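Local structure of oxidoreductase YdhF (Escherichia coli, 1OG6) at residues D137-A140 with D141-H145; D221-Q224 with P225-D228. The protein binds NADPH in an alpha/beta barrel of the aldo-keto reductase family and probably works as an NADPH-dependent oxidoreductase. One frame throughout, in Å; residues are numbered along the deposited sequence.

Interaction 1 (D137-A140 with D141-H145); sequences DEVA and DAFKH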
ATOM      1  N   ASP C 137      -7.868  -8.794 -18.025  1.00 37.12           N
ATOM      2  CA  ASP C 137      -8.812  -8.976 -19.111  1.00 37.61           C
ATOM      3  C   ASP C 137      -9.069 -10.432 -19.451  1.00 37.91           C
ATOM      4  O   ASP C 137     -10.197 -10.801 -19.747  1.00 38.17           O
ATOM      5  CB  ASP C 137      -8.334  -8.226 -20.350  1.00 37.85           C
ATOM      6  CG  ASP C 137      -8.210  -6.742 -20.111  1.00 38.30           C
ATOM      7  OD1 ASP C 137      -9.244  -6.085 -19.850  1.00 37.16           O
ATOM      8  OD2 ASP C 137      -7.072  -6.238 -20.177  1.00 40.08           O
ATOM      9  N   GLU C 138      -8.033 -11.261 -19.413  1.00 38.28           N
ATOM     10  CA  GLU C 138      -8.200 -12.673 -19.727  1.00 38.80           C
ATOM     11  C   GLU C 138      -9.078 -13.361 -18.697  1.00 38.64           C
ATOM     12  O   GLU C 138      -9.931 -14.177 -19.041  1.00 38.67           O
ATOM     13  CB  GLU C 138      -6.851 -13.380 -19.779  1.00 40.84           C
ATOM     14  CG  GLU C 138      -6.128 -13.273 -21.107  1.00 45.18           C
ATOM     15  CD  GLU C 138      -5.048 -14.335 -21.248  1.00 48.31           C
ATOM     16  OE1 GLU C 138      -4.005 -14.242 -20.555  1.00 48.25           O
ATOM     17  OE2 GLU C 138      -5.257 -15.277 -22.048  1.00 50.35           O
ATOM     18  N   VAL C 139      -8.866 -13.034 -17.429  1.00 38.02           N
ATOM     19  CA  VAL C 139      -9.647 -13.629 -16.359  1.00 36.43           C
ATOM     20  C   VAL C 139     -11.082 -13.126 -16.386  1.00 36.89           C
ATOM     21  O   VAL C 139     -12.011 -13.875 -16.113  1.00 37.13           O
ATOM     22  CB  VAL C 139      -9.040 -13.306 -14.992  1.00 35.10           C
ATOM     23  CG1 VAL C 139      -9.858 -13.957 -13.897  1.00 34.42           C
ATOM     24  CG2 VAL C 139      -7.608 -13.784 -14.944  1.00 34.87           C
ATOM     25  N   ALA C 140     -11.268 -11.854 -16.715  1.00 37.33           N
ATOM     26  CA  ALA C 140     -12.601 -11.281 -16.765  1.00 37.36           C
ATOM     27  C   ALA C 140     -13.443 -11.959 -17.828  1.00 39.10           C
ATOM     28  O   ALA C 140     -14.631 -12.167 -17.627  1.00 39.60           O
ATOM     29  CB  ALA C 140     -12.519  -9.804 -17.040  1.00 35.83           C
ATOM     30  N   ASP C 141     -12.827 -12.301 -18.960  1.00 41.68           N
ATOM     31  CA  ASP C 141     -13.539 -12.955 -20.062  1.00 43.28           C
ATOM     32  C   ASP C 141     -13.916 -14.388 -19.721  1.00 42.74           C
ATOM     33  O   ASP C 141     -15.008 -14.841 -20.052  1.00 42.81           O
ATOM     34  CB  ASP C 141     -12.704 -12.941 -21.355  1.00 46.26           C
ATOM     35  CG  ASP C 141     -12.469 -11.530 -21.894  1.00 50.16           C
ATOM     36  OD1 ASP C 141     -13.397 -10.689 -21.805  1.00 51.40           O
ATOM     37  OD2 ASP C 141     -11.361 -11.263 -22.423  1.00 51.73           O
ATOM     38  N   ALA C 142     -13.012 -15.109 -19.068  1.00 41.77           N
ATOM     39  CA  ALA C 142     -13.309 -16.478 -18.680  1.00 40.72           C
ATOM     40  C   ALA C 142     -14.498 -16.439 -17.723  1.00 40.39           C
ATOM     41  O   ALA C 142     -15.311 -17.351 -17.692  1.00 41.03           O
ATOM     42  CB  ALA C 142     -12.106 -17.105 -17.997  1.00 39.94           C
ATOM     43  N   PHE C 143     -14.594 -15.361 -16.952  1.00 39.75           N
ATOM     44  CA  PHE C 143     -15.668 -15.189 -15.986  1.00 38.64           C
ATOM     45  C   PHE C 143     -17.007 -14.824 -16.623  1.00 39.95           C
ATOM     46  O   PHE C 143     -18.040 -15.355 -16.232  1.00 40.24           O
ATOM     47  CB  PHE C 143     -15.271 -14.128 -14.948  1.00 36.89           C
ATOM     48  CG  PHE C 143     -14.335 -14.638 -13.870  1.00 36.03           C
ATOM     49  CD1 PHE C 143     -13.808 -15.925 -13.925  1.00 34.89           C
ATOM     50  CD2 PHE C 143     -13.983 -13.827 -12.797  1.00 35.11           C
ATOM     51  CE1 PHE C 143     -12.949 -16.391 -12.931  1.00 33.50           C
ATOM     52  CE2 PHE C 143     -13.123 -14.290 -11.798  1.00 34.27           C
ATOM     53  CZ  PHE C 143     -12.608 -15.572 -11.869  1.00 33.50           C
ATOM     54  N   LYS C 144     -16.993 -13.919 -17.598  1.00 42.01           N
ATOM     55  CA  LYS C 144     -18.226 -13.512 -18.274  1.00 42.99           C
ATOM     56  C   LYS C 144     -18.833 -14.745 -18.927  1.00 43.25           C
ATOM     57  O   LYS C 144     -20.055 -14.896 -19.000  1.00 41.78           O
ATOM     58  CB  LYS C 144     -17.940 -12.468 -19.361  1.00 43.62           C
ATOM     59  CG  LYS C 144     -17.192 -11.230 -18.891  1.00 44.13           C
ATOM     60  CD  LYS C 144     -18.029 -10.379 -17.953  1.00 44.91           C
ATOM     61  CE  LYS C 144     -17.284  -9.107 -17.560  1.00 44.96           C
ATOM     62  NZ  LYS C 144     -16.891  -8.263 -18.726  1.00 43.74           N
ATOM     63  N   HIS C 145     -17.954 -15.622 -19.404  1.00 43.73           N
ATOM     64  CA  HIS C 145     -18.365 -16.848 -20.062  1.00 43.86           C
ATOM     65  C   HIS C 145     -19.042 -17.796 -19.085  1.00 43.27           C
ATOM     66  O   HIS C 145     -20.241 -18.040 -19.184  1.00 43.65           O
ATOM     67  CB  HIS C 145     -17.157 -17.540 -20.688  1.00 46.29           C
ATOM     68  CG  HIS C 145     -17.502 -18.797 -21.425  1.00 49.92           C
ATOM     69  ND1 HIS C 145     -18.200 -18.793 -22.614  1.00 51.17           N
ATOM     70  CD2 HIS C 145     -17.292 -20.099 -21.115  1.00 50.87           C
ATOM     71  CE1 HIS C 145     -18.407 -20.039 -23.005  1.00 52.30           C
ATOM     72  NE2 HIS C 145     -17.867 -20.849 -22.112  1.00 52.94           N
TER
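Lys144 N donates to Ala140 O at 2.9 Å, the shortest of four successive i to i+4 backbone hydrogen bonds that make this piece a regular alpha-helix. The others run from Asp141 N to Asp137 O, from Ala142 N to Glu138 O and from Phe143 N to Val139 O. Phe143 N is 3.1 Å from Val139 O, with an N-H...O angle of 142°. The same turn carries the main side-chain contact. Val139 and Phe143 lie side by side and point the same way. Val139 CG1 is anti to the backbone N (chi1 -179°), which brings this methyl over one face of the Phe143 ring. Val139 CG1 is 3.9 Å from the centroid of the Phe143 ring and 17° off its normal, a CH-pi contact. Val139 CG1 comes nearest to Phe143 CZ, at 3.8 Å. With an alanine in place of Phe143, Val139 CG1 would probably lose its aromatic partner and a gap would open beside Phe155, whose ring stacks on that of Phe143. Asp137 OD1 forms a salt bridge with Arg203 of the second subunit. Helix 136-147 is the crossover of a beta-alpha-beta unit between strands 122-127 and 152-158 of the barrel. Val139 and Phe143 both pack on Ile127 of the first strand, while Ala142 meets Ile106 and Ile107 of helix 103-116.

Interaction 2 (D221-Q224 with P225-D228); sequences DYFQ and PLRD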
ATOM      1  N   ASP C 221       5.913 -26.450  19.069  1.00 59.54           N
ATOM      2  CA  ASP C 221       6.353 -26.120  20.422  1.00 57.15           C
ATOM      3  C   ASP C 221       6.749 -24.661  20.635  1.00 55.44           C
ATOM      4  O   ASP C 221       7.271 -24.299  21.684  1.00 55.26           O
ATOM      5  CB  ASP C 221       7.508 -27.042  20.825  1.00 57.32           C
ATOM      6  CG  ASP C 221       8.610 -27.097  19.781  1.00 58.28           C
ATOM      7  OD1 ASP C 221       8.292 -27.078  18.571  1.00 58.03           O
ATOM      8  OD2 ASP C 221       9.796 -27.180  20.171  1.00 58.80           O
ATOM      9  N   TYR C 222       6.488 -23.821  19.643  1.00 53.99           N
ATOM     10  CA  TYR C 222       6.817 -22.408  19.753  1.00 52.97           C
ATOM     11  C   TYR C 222       5.561 -21.611  20.056  1.00 51.31           C
ATOM     12  O   TYR C 222       5.565 -20.380  19.986  1.00 51.94           O
ATOM     13  CB  TYR C 222       7.437 -21.907  18.451  1.00 53.75           C
ATOM     14  CG  TYR C 222       8.580 -22.762  17.985  1.00 55.64           C
ATOM     15  CD1 TYR C 222       8.487 -23.495  16.804  1.00 56.62           C
ATOM     16  CD2 TYR C 222       9.741 -22.875  18.744  1.00 56.02           C
ATOM     17  CE1 TYR C 222       9.523 -24.326  16.391  1.00 57.51           C
ATOM     18  CE2 TYR C 222      10.781 -23.699  18.342  1.00 57.18           C
ATOM     19  CZ  TYR C 222      10.667 -24.425  17.166  1.00 57.85           C
ATOM     20  OH  TYR C 222      11.691 -25.254  16.769  1.00 59.49           O
ATOM     21  N   PHE C 223       4.489 -22.315  20.403  1.00 48.97           N
ATOM     22  CA  PHE C 223       3.218 -21.667  20.696  1.00 45.76           C
ATOM     23  C   PHE C 223       2.662 -21.971  22.078  1.00 43.89           C
ATOM     24  O   PHE C 223       1.458 -21.857  22.290  1.00 44.59           O
ATOM     25  CB  PHE C 223       2.182 -22.058  19.640  1.00 44.17           C
ATOM     26  CG  PHE C 223       2.451 -21.479  18.280  1.00 42.08           C
ATOM     27  CD1 PHE C 223       2.366 -22.276  17.142  1.00 40.93           C
ATOM     28  CD2 PHE C 223       2.781 -20.135  18.135  1.00 40.78           C
ATOM     29  CE1 PHE C 223       2.608 -21.744  15.884  1.00 40.31           C
ATOM     30  CE2 PHE C 223       3.024 -19.593  16.879  1.00 39.97           C
ATOM     31  CZ  PHE C 223       2.938 -20.399  15.752  1.00 40.09           C
ATOM     32  N   GLN C 224       3.515 -22.355  23.022  1.00 40.95           N
ATOM     33  CA  GLN C 224       3.021 -22.647  24.359  1.00 39.30           C
ATOM     34  C   GLN C 224       2.440 -21.420  25.050  1.00 38.37           C
ATOM     35  O   GLN C 224       1.450 -21.519  25.771  1.00 38.17           O
ATOM     36  CB  GLN C 224       4.115 -23.260  25.228  1.00 39.61           C
ATOM     37  CG  GLN C 224       4.010 -24.770  25.332  1.00 40.95           C
ATOM     38  CD  GLN C 224       2.586 -25.234  25.604  1.00 41.34           C
ATOM     39  OE1 GLN C 224       1.888 -24.672  26.448  1.00 40.32           O
ATOM     40  NE2 GLN C 224       2.154 -26.268  24.892  1.00 41.17           N
ATOM     41  N   PRO C 225       3.049 -20.243  24.847  1.00 37.36           N
ATOM     42  CA  PRO C 225       2.503 -19.046  25.497  1.00 35.94           C
ATOM     43  C   PRO C 225       1.084 -18.769  24.994  1.00 34.53           C
ATOM     44  O   PRO C 225       0.222 -18.305  25.744  1.00 33.86           O
ATOM     45  CB  PRO C 225       3.486 -17.953  25.081  1.00 36.11           C
ATOM     46  CG  PRO C 225       4.770 -18.696  24.911  1.00 36.41           C
ATOM     47  CD  PRO C 225       4.334 -19.943  24.189  1.00 37.05           C
ATOM     48  N   LEU C 226       0.859 -19.069  23.717  1.00 32.28           N
ATOM     49  CA  LEU C 226      -0.433 -18.864  23.083  1.00 29.99           C
ATOM     50  C   LEU C 226      -1.452 -19.914  23.487  1.00 30.27           C
ATOM     51  O   LEU C 226      -2.641 -19.632  23.537  1.00 32.28           O
ATOM     52  CB  LEU C 226      -0.291 -18.882  21.565  1.00 27.09           C
ATOM     53  CG  LEU C 226      -1.623 -18.917  20.817  1.00 25.28           C
ATOM     54  CD1 LEU C 226      -2.386 -17.630  21.071  1.00 24.02           C
ATOM     55  CD2 LEU C 226      -1.381 -19.112  19.335  1.00 25.74           C
ATOM     56  N   ARG C 227      -0.998 -21.132  23.751  1.00 29.17           N
ATOM     57  CA  ARG C 227      -1.919 -22.183  24.156  1.00 28.22           C
ATOM     58  C   ARG C 227      -2.229 -22.076  25.640  1.00 28.16           C
ATOM     59  O   ARG C 227      -3.265 -22.549  26.104  1.00 27.30           O
ATOM     60  CB  ARG C 227      -1.332 -23.551  23.844  1.00 29.13           C
ATOM     61  CG  ARG C 227      -1.663 -24.034  22.455  1.00 31.37           C
ATOM     62  CD  ARG C 227      -0.885 -25.281  22.124  1.00 32.26           C
ATOM     63  NE  ARG C 227       0.545 -25.014  22.158  1.00 35.00           N
ATOM     64  CZ  ARG C 227       1.472 -25.865  21.746  1.00 35.91           C
ATOM     65  NH1 ARG C 227       1.119 -27.047  21.265  1.00 37.73           N
ATOM     66  NH2 ARG C 227       2.751 -25.534  21.815  1.00 36.93           N
ATOM     67  N   ASP C 228      -1.325 -21.450  26.386  1.00 28.27           N
ATOM     68  CA  ASP C 228      -1.529 -21.273  27.814  1.00 26.98           C
ATOM     69  C   ASP C 228      -2.552 -20.179  27.989  1.00 26.07           C
ATOM     70  O   ASP C 228      -3.466 -20.302  28.796  1.00 25.15           O
ATOM     71  CB  ASP C 228      -0.228 -20.874  28.502  1.00 26.71           C
ATOM     72  CG  ASP C 228       0.779 -22.002  28.538  1.00 27.02           C
ATOM     73  OD1 ASP C 228       1.902 -21.773  29.021  1.00 27.51           O
ATOM     74  OD2 ASP C 228       0.453 -23.120  28.087  1.00 27.51           O
TER
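Phe223 O takes two hydrogen bonds from Arg227. The backbone Arg227 N is 2.9 Å from Phe223 O and lies in its carbonyl plane, with a C=O...N angle of 158°. The side chain turns back to add a second, weak bond from Arg227 NE to Phe223 O, at 3.3 Å. A bend at chi3 (-61°) swings the guanidinium back toward the start of the helix, with Phe223 O near its plane, at the edge. Only the weak NE bond reaches the guanidinium, so its hold on the group's rotation is probably slight. One end of the Gln224 side-chain amide lies over a face of the guanidinium, toward its rim, the two planes 25° apart. The amide is probably flipped in the model, so which of its atoms faces Arg227 is not certain. Asp228 N follows with a bond to Gln224 O, though the place of this oxygen is less sure. Phe223 is the N-cap residue of helix 224-237, and its carbonyl accepts from the first turn. Pro225 lies in that turn, where its lack of an N-H costs no helical bond. The segment follows helix 216-219 and the run of NADP-binding residues from Trp209 to Asp220. Phe223 CD2 and Leu226 CD2 are a loose 4.5 Å apart. Both side chains also touch Val186. Leu226 is buried and reaches further, to Pro185 and to Ile288 and Ala292 of helix 282-293.

How the interactions relate
Interactions 1 and 2 are both local contacts within one chain, on opposite sides of its centre. Their centres are 45 Å apart and they share no element. Interaction 1 lies inside a helix of the layer around the barrel strands and is partly buried. Its side-chain chemistry is chiefly apolar on the barrel side, with a charged link from Asp137 to a second subunit. Interaction 2 lies at the start of a helix and is a surface contact. There polar groups dominate, and Leu226 supplies the buried part. No other chain of the assembly touches it. Residues 221-228 also follow the cofactor-binding segment directly, whereas Phe143 stays about 14 Å from the NADP.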